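Local coordinates for dihydrodipicolinate synthase family protein (Sinorhizobium meliloti, PDB 4DNH), which is of unknown function but forms a TIM-barrel fold and may be related to the dihydrodipicolinate synthase enzymes, at residues D50-P53 against W54-P57; W61-T64 against L65-R68; C215-V218 against L219-H222. All coordinates share one frame; numbering follows the deposited sequence.

Interaction 1: residues D50-P53 against W54-P57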
loop_
_atom_site.group_PDB
_atom_site.type_symbol
_atom_site.label_atom_id
_atom_site.label_comp_id
_atom_site.label_asym_id
_atom_site.label_seq_id
_atom_site.Cartn_x
_atom_site.Cartn_y
_atom_site.Cartn_z
ATOM N N ASP A 50 -26.381 -5.778 -3.535
ATOM C CA ASP A 50 -27.362 -4.701 -3.645
ATOM C C ASP A 50 -26.938 -3.473 -2.824
ATOM O O ASP A 50 -27.691 -3.000 -1.975
ATOM C CB ASP A 50 -28.754 -5.207 -3.201
ATOM C CG ASP A 50 -29.890 -4.267 -3.619
ATOM O OD1 ASP A 50 -29.686 -3.456 -4.548
ATOM O OD2 ASP A 50 -30.991 -4.333 -3.028
ATOM N N ASN A 51 -25.727 -2.978 -3.061
ATOM C CA ASN A 51 -25.208 -1.770 -2.394
ATOM C C ASN A 51 -25.382 -0.493 -3.232
ATOM O O ASN A 51 -25.670 -0.572 -4.426
ATOM C CB ASN A 51 -23.723 -1.963 -2.085
ATOM C CG ASN A 51 -22.883 -2.209 -3.340
ATOM O OD1 ASN A 51 -23.337 -2.842 -4.290
ATOM N ND2 ASN A 51 -21.645 -1.713 -3.338
ATOM N N ASP A 52 -25.221 0.680 -2.613
ATOM C CA ASP A 52 -24.976 1.931 -3.364
ATOM C C ASP A 52 -23.458 2.087 -3.443
ATOM O O ASP A 52 -22.829 2.420 -2.435
ATOM C CB ASP A 52 -25.566 3.157 -2.669
ATOM C CG ASP A 52 -27.006 2.975 -2.272
ATOM O OD1 ASP A 52 -27.874 2.838 -3.170
ATOM O OD2 ASP A 52 -27.274 3.003 -1.049
ATOM N N PRO A 53 -22.861 1.833 -4.625
ATOM C CA PRO A 53 -21.386 1.689 -4.755
ATOM C C PRO A 53 -20.522 2.890 -4.363
ATOM O O PRO A 53 -19.370 2.714 -4.010
ATOM C CB PRO A 53 -21.181 1.356 -6.246
ATOM C CG PRO A 53 -22.515 0.860 -6.713
ATOM C CD PRO A 53 -23.544 1.622 -5.910
ATOM N N TRP A 54 -21.038 4.101 -4.449
ATOM C CA TRP A 54 -20.279 5.263 -3.995
ATOM C C TRP A 54 -20.523 5.509 -2.527
ATOM O O TRP A 54 -19.768 6.240 -1.883
ATOM C CB TRP A 54 -20.652 6.500 -4.796
ATOM C CG TRP A 54 -20.078 6.558 -6.184
ATOM C CD1 TRP A 54 -19.772 5.496 -7.042
ATOM C CD2 TRP A 54 -19.756 7.768 -6.956
ATOM N NE1 TRP A 54 -19.294 5.960 -8.252
ATOM C CE2 TRP A 54 -19.259 7.304 -8.267
ATOM C CE3 TRP A 54 -19.818 9.131 -6.703
ATOM C CZ2 TRP A 54 -18.844 8.184 -9.248
ATOM C CZ3 TRP A 54 -19.394 10.011 -7.707
ATOM C CH2 TRP A 54 -18.919 9.546 -8.948
ATOM N N LEU A 55 -21.575 4.900 -1.982
ATOM C CA LEU A 55 -21.948 5.133 -0.578
ATOM C C LEU A 55 -21.426 4.098 0.408
ATOM O O LEU A 55 -20.886 4.476 1.435
ATOM C CB LEU A 55 -23.463 5.310 -0.407
ATOM C CG LEU A 55 -24.029 6.721 -0.584
ATOM C CD1 LEU A 55 -24.130 7.096 -2.052
ATOM C CD2 LEU A 55 -25.400 6.806 0.081
ATOM N N ALA A 56 -21.590 2.806 0.103
ATOM C CA ALA A 56 -21.209 1.728 1.035
ATOM C C ALA A 56 -20.705 0.468 0.312
ATOM O O ALA A 56 -21.276 0.071 -0.711
ATOM C CB ALA A 56 -22.363 1.391 1.977
ATOM N N PRO A 57 -19.646 -0.176 0.850
ATOM C CA PRO A 57 -18.979 -1.250 0.122
ATOM C C PRO A 57 -19.597 -2.632 0.370
ATOM O O PRO A 57 -20.293 -2.840 1.366
ATOM C CB PRO A 57 -17.568 -1.201 0.692
ATOM C CG PRO A 57 -17.802 -0.845 2.134
ATOM C CD PRO A 57 -19.004 0.063 2.158
#

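Interaction 2: residues W61-T64 against L65-R68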
loop_
_atom_site.group_PDB
_atom_site.type_symbol
_atom_site.label_atom_id
_atom_site.label_comp_id
_atom_site.label_asym_id
_atom_site.label_seq_id
_atom_site.Cartn_x
_atom_site.Cartn_y
_atom_site.Cartn_z
ATOM N N TRP A 61 -15.128 -11.652 0.225
ATOM C CA TRP A 61 -14.125 -12.187 1.171
ATOM C C TRP A 61 -13.209 -13.247 0.614
ATOM O O TRP A 61 -12.001 -13.204 0.829
ATOM C CB TRP A 61 -14.813 -12.674 2.426
ATOM C CG TRP A 61 -15.585 -11.550 3.058
ATOM C CD1 TRP A 61 -16.963 -11.380 3.095
ATOM C CD2 TRP A 61 -15.032 -10.364 3.722
ATOM N NE1 TRP A 61 -17.293 -10.224 3.760
ATOM C CE2 TRP A 61 -16.177 -9.562 4.148
ATOM C CE3 TRP A 61 -13.746 -9.918 4.017
ATOM C CZ2 TRP A 61 -16.025 -8.368 4.823
ATOM C CZ3 TRP A 61 -13.602 -8.712 4.701
ATOM C CH2 TRP A 61 -14.719 -7.948 5.088
ATOM N N GLU A 62 -13.775 -14.205 -0.111
ATOM C CA GLU A 62 -13.016 -15.303 -0.677
ATOM C C GLU A 62 -11.939 -14.756 -1.607
ATOM O O GLU A 62 -10.757 -15.077 -1.459
ATOM C CB GLU A 62 -13.958 -16.276 -1.401
ATOM C CG GLU A 62 -13.318 -17.596 -1.806
ATOM C CD GLU A 62 -12.889 -17.663 -3.274
ATOM O OE1 GLU A 62 -12.765 -16.612 -3.945
ATOM O OE2 GLU A 62 -12.668 -18.797 -3.771
ATOM N N ARG A 63 -12.337 -13.902 -2.542
ATOM C CA ARG A 63 -11.386 -13.337 -3.464
ATOM C C ARG A 63 -10.364 -12.410 -2.771
ATOM O O ARG A 63 -9.182 -12.418 -3.124
ATOM C CB ARG A 63 -12.121 -12.625 -4.586
ATOM C CG ARG A 63 -11.432 -12.722 -5.932
ATOM C CD ARG A 63 -11.873 -13.944 -6.724
ATOM N NE ARG A 63 -11.436 -15.201 -6.123
ATOM C CZ ARG A 63 -10.218 -15.735 -6.225
ATOM N NH1 ARG A 63 -9.262 -15.131 -6.914
ATOM N NH2 ARG A 63 -9.958 -16.892 -5.625
ATOM N N THR A 64 -10.806 -11.631 -1.787
ATOM C CA THR A 64 -9.910 -10.746 -1.030
ATOM C C THR A 64 -8.875 -11.537 -0.241
ATOM O O THR A 64 -7.685 -11.232 -0.301
ATOM C CB THR A 64 -10.705 -9.826 -0.081
ATOM O OG1 THR A 64 -11.544 -8.966 -0.860
ATOM C CG2 THR A 64 -9.798 -8.979 0.777
ATOM N N LEU A 65 -9.319 -12.572 0.478
ATOM C CA LEU A 65 -8.388 -13.402 1.247
ATOM C C LEU A 65 -7.483 -14.257 0.367
ATOM O O LEU A 65 -6.319 -14.454 0.700
ATOM C CB LEU A 65 -9.104 -14.252 2.288
ATOM C CG LEU A 65 -10.054 -13.535 3.244
ATOM C CD1 LEU A 65 -10.941 -14.547 3.980
ATOM C CD2 LEU A 65 -9.282 -12.648 4.214
ATOM N N ALA A 66 -7.991 -14.740 -0.760
ATOM C CA ALA A 66 -7.140 -15.472 -1.707
ATOM C C ALA A 66 -5.920 -14.643 -2.094
ATOM O O ALA A 66 -4.841 -15.182 -2.305
ATOM C CB ALA A 66 -7.905 -15.897 -2.942
ATOM N N PHE A 67 -6.080 -13.329 -2.161
ATOM C CA PHE A 67 -4.945 -12.475 -2.516
ATOM C C PHE A 67 -3.906 -12.319 -1.388
ATOM O O PHE A 67 -2.722 -12.240 -1.657
ATOM C CB PHE A 67 -5.424 -11.122 -3.036
ATOM C CG PHE A 67 -4.327 -10.273 -3.560
ATOM C CD1 PHE A 67 -3.780 -10.521 -4.820
ATOM C CD2 PHE A 67 -3.820 -9.221 -2.793
ATOM C CE1 PHE A 67 -2.746 -9.739 -5.314
ATOM C CE2 PHE A 67 -2.791 -8.440 -3.285
ATOM C CZ PHE A 67 -2.252 -8.701 -4.544
ATOM N N ARG A 68 -4.338 -12.265 -0.135
ATOM C CA ARG A 68 -3.400 -12.406 0.976
ATOM C C ARG A 68 -2.559 -13.697 0.896
ATOM O O ARG A 68 -1.349 -13.667 1.146
ATOM C CB ARG A 68 -4.130 -12.322 2.308
ATOM C CG ARG A 68 -4.455 -10.899 2.734
ATOM C CD ARG A 68 -5.791 -10.425 2.189
ATOM N NE ARG A 68 -5.923 -8.968 2.297
ATOM C CZ ARG A 68 -6.299 -8.146 1.316
ATOM N NH1 ARG A 68 -6.614 -8.635 0.111
ATOM N NH2 ARG A 68 -6.356 -6.825 1.547
#

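Interaction 3: residues C215-V218 against L219-H222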
loop_
_atom_site.group_PDB
_atom_site.type_symbol
_atom_site.label_atom_id
_atom_site.label_comp_id
_atom_site.label_asym_id
_atom_site.label_seq_id
_atom_site.Cartn_x
_atom_site.Cartn_y
_atom_site.Cartn_z
ATOM N N CYS A 215 8.384 14.304 14.290
ATOM C CA CYS A 215 8.188 12.880 14.055
ATOM C C CYS A 215 9.353 12.069 14.616
ATOM O O CYS A 215 9.144 11.071 15.319
ATOM C CB CYS A 215 8.033 12.611 12.564
ATOM S SG CYS A 215 7.665 10.889 12.197
ATOM N N LEU A 216 10.571 12.518 14.309
ATOM C CA LEU A 216 11.785 11.934 14.854
ATOM C C LEU A 216 11.785 11.935 16.384
ATOM O O LEU A 216 12.155 10.936 17.002
ATOM C CB LEU A 216 13.031 12.650 14.309
ATOM C CG LEU A 216 13.451 12.305 12.872
ATOM C CD1 LEU A 216 14.645 13.132 12.425
ATOM C CD2 LEU A 216 13.750 10.814 12.718
ATOM N N ASP A 217 11.350 13.045 16.979
ATOM C CA ASP A 217 11.291 13.190 18.439
ATOM C C ASP A 217 10.409 12.122 19.110
ATOM O O ASP A 217 10.772 11.574 20.153
ATOM C CB ASP A 217 10.839 14.610 18.831
ATOM C CG ASP A 217 11.962 15.649 18.719
ATOM O OD1 ASP A 217 13.147 15.277 18.543
ATOM O OD2 ASP A 217 11.662 16.856 18.825
ATOM N N VAL A 218 9.262 11.823 18.500
ATOM C CA VAL A 218 8.361 10.772 18.980
ATOM C C VAL A 218 9.042 9.398 18.975
ATOM O O VAL A 218 9.001 8.685 19.980
ATOM C CB VAL A 218 7.063 10.708 18.144
ATOM C CG1 VAL A 218 6.189 9.561 18.615
ATOM C CG2 VAL A 218 6.297 12.024 18.217
ATOM N N LEU A 219 9.672 9.048 17.849
ATOM C CA LEU A 219 10.384 7.770 17.689
ATOM C C LEU A 219 11.543 7.607 18.672
ATOM O O LEU A 219 11.783 6.500 19.158
ATOM C CB LEU A 219 10.924 7.606 16.267
ATOM C CG LEU A 219 10.094 8.048 15.062
ATOM C CD1 LEU A 219 10.935 7.980 13.797
ATOM C CD2 LEU A 219 8.835 7.210 14.910
ATOM N N GLU A 220 12.273 8.694 18.943
ATOM C CA GLU A 220 13.299 8.673 19.991
ATOM C C GLU A 220 12.647 8.356 21.340
ATOM O O GLU A 220 13.071 7.430 22.037
ATOM C CB GLU A 220 14.075 9.994 20.052
ATOM C CG GLU A 220 15.274 10.070 19.110
ATOM C CD GLU A 220 15.885 11.467 19.013
ATOM O OE1 GLU A 220 15.755 12.262 19.973
ATOM O OE2 GLU A 220 16.509 11.776 17.971
ATOM N N ALA A 221 11.587 9.097 21.664
ATOM C CA ALA A 221 10.873 8.959 22.937
ATOM C C ALA A 221 10.302 7.563 23.183
ATOM O O ALA A 221 10.262 7.111 24.323
ATOM C CB ALA A 221 9.769 10.006 23.052
ATOM N N HIS A 222 9.855 6.884 22.127
ATOM C CA HIS A 222 9.257 5.554 22.293
ATOM C C HIS A 222 9.863 4.501 21.393
ATOM O O HIS A 222 9.150 3.662 20.842
ATOM C CB HIS A 222 7.736 5.618 22.114
ATOM C CG HIS A 222 7.051 6.654 22.981
ATOM N ND1 HIS A 222 6.757 6.438 24.280
ATOM C CD2 HIS A 222 6.591 7.941 22.682
ATOM C CE1 HIS A 222 6.151 7.528 24.791
ATOM N NE2 HIS A 222 6.049 8.448 23.811
#

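Interaction 1: residues D50-P53 against W54-P57
With chi1 at 60°, Asn-51 holds CG between its own backbone N and carbonyl carbon, and this turns the amide back over the chain, so that ND2 faces the carbonyl of Ala-56. The backbone between them forms a type I beta turn over Asp-52 to Leu-55, with Pro-53 as its first corner residue, and it curls on into an alpha-turn that ends at Ala-56. The turn lies on the surface, in the long loop between barrel strand 37-40 and helix 61-73. From Asn-51, ND2 reaches Ala-56 O at 3.2 Å, with an N-H...O angle of 161°; the acceptor lies close to the amide plane and the donor in the carbonyl plane. With alanine in place of Asn-51, Ala-56 O would probably lose its side-chain donor, leaving the turn to its backbone bonds at Asp-52 O. Asp-52 CB and Leu-55 CB meet at 3.8 Å. Trp-54 CD1 touches Pro-53 CB at 4.4 Å, and Pro-53 C lies near the indole plane at its edge. Asp-52 O collects both turn bonds: Leu-55 N, at 2.8 Å, lies above the carbonyl plane, while Ala-56 N, at 2.9 Å, comes nearly along the C=O axis.

Interaction 2: residues W61-T64 against L65-R68
Trp-61 begins helix 61-73, the helix of the first beta-alpha-beta unit of the barrel, and offers its carbonyl to Leu-65, whose N bonds to Trp-61 O at 2.8 Å. Leu-65 CG lies over the same oxygen, 3.1 Å from Trp-61 O. Glu-62 gives its carbonyl to Ala-66 N and its carboxylate to the next residue: Arg-63 NE meets Glu-62 OE1 on the syn side at 2.9 Å, a salt bridge with the acceptor near the guanidinium plane. Bends at chi2 and chi3 bring the Arg-63 guanidinium alongside the helix, with NH2 3.5 Å from Ala-66 CB. Thr-64 CG2 stands anti to the backbone N and sits over one face of the Arg-68 guanidinium, 3.3 Å from NH1, the two side chains running side by side. The same Arg-68 NH1 bonds to Thr-64 O at 2.8 Å from above the carbonyl plane. Arg-63 NH1 also bonds to Leu-336 O, and Thr-64 OG1 to Asp-60 O and Val-44 N. A salt bridge from Arg-68 NE to Glu-80 and a bond from NH1 to His-42 O join the helix to the end of strand 77-80 and the loop just after strand 37-40. Helix 93-108 covers Trp-61, Thr-64 and Leu-65, its Arg-102 in a cation-pi contact with the indole.

Interaction 3: residues C215-V218 against L219-H222
Leu-216 and Leu-219 cross obliquely on one side of the last turns of helix 208-221, the helix of a beta-alpha-beta crossover between barrel strands 186-191 and 226-232. Both put CG beside the backbone N, but Leu-219 does so with chi1 at -40°, which brings its CG close over the preceding turn, 3.2 Å from Cys-215 O. From there CD1 reaches Leu-216 CD2 at 4.1 Å. Leu-219 also rests on Val-226 and Ile-229 of the following strand, and Leu-216 on Met-242 of helix 236-243. Leu-219 thus faces the barrel wall, while Leu-216 leans toward the next helix. The isopropyl group of Val-218 packs on Tyr-175 and Leu-179 of helix 168-181.

Acids mark the outward flank. Glu-220, extended beyond CG, and Asp-217 bring OE1 and OD1 to 4.2 Å of each other; like charges at this range are probably eased by the solvent about these exposed side chains. The helical bonds run from Leu-219 N to Cys-215 O, Glu-220 N to Leu-216 O and Ala-221 N to Asp-217 O.

His-222, the first residue to leave helical geometry, still donates its N to Val-218 O at 2.9 Å. With CG beside the backbone N, at chi1 -53°, its imidazole lies beside the last turn, with CD2 nearest. Val-218 CG1 lies 4.4 Å from His-222 CD2, and that same CD2 is 3.7 Å from Val-218 O.

In the fold
All three contacts belong to one eight-stranded parallel beta/alpha barrel and follow one another in series along the chain. Interactions 1 and 2 adjoin in the sequence, both between strand 37-40 and strand 77-80: the first lies in the connecting loop, the second on helix 61-73 that the loop leads into. Their centres are about 20 Å apart. Interaction 3 lies on helix 208-221, between strands 186-191 and 226-232. Its centre is about 36 Å from that of interaction 2, across the centre of the chain, and about 40 Å from that of interaction 1. The three are separate local contacts without direct touch, two in the first beta-alpha unit and one on the far side of the barrel.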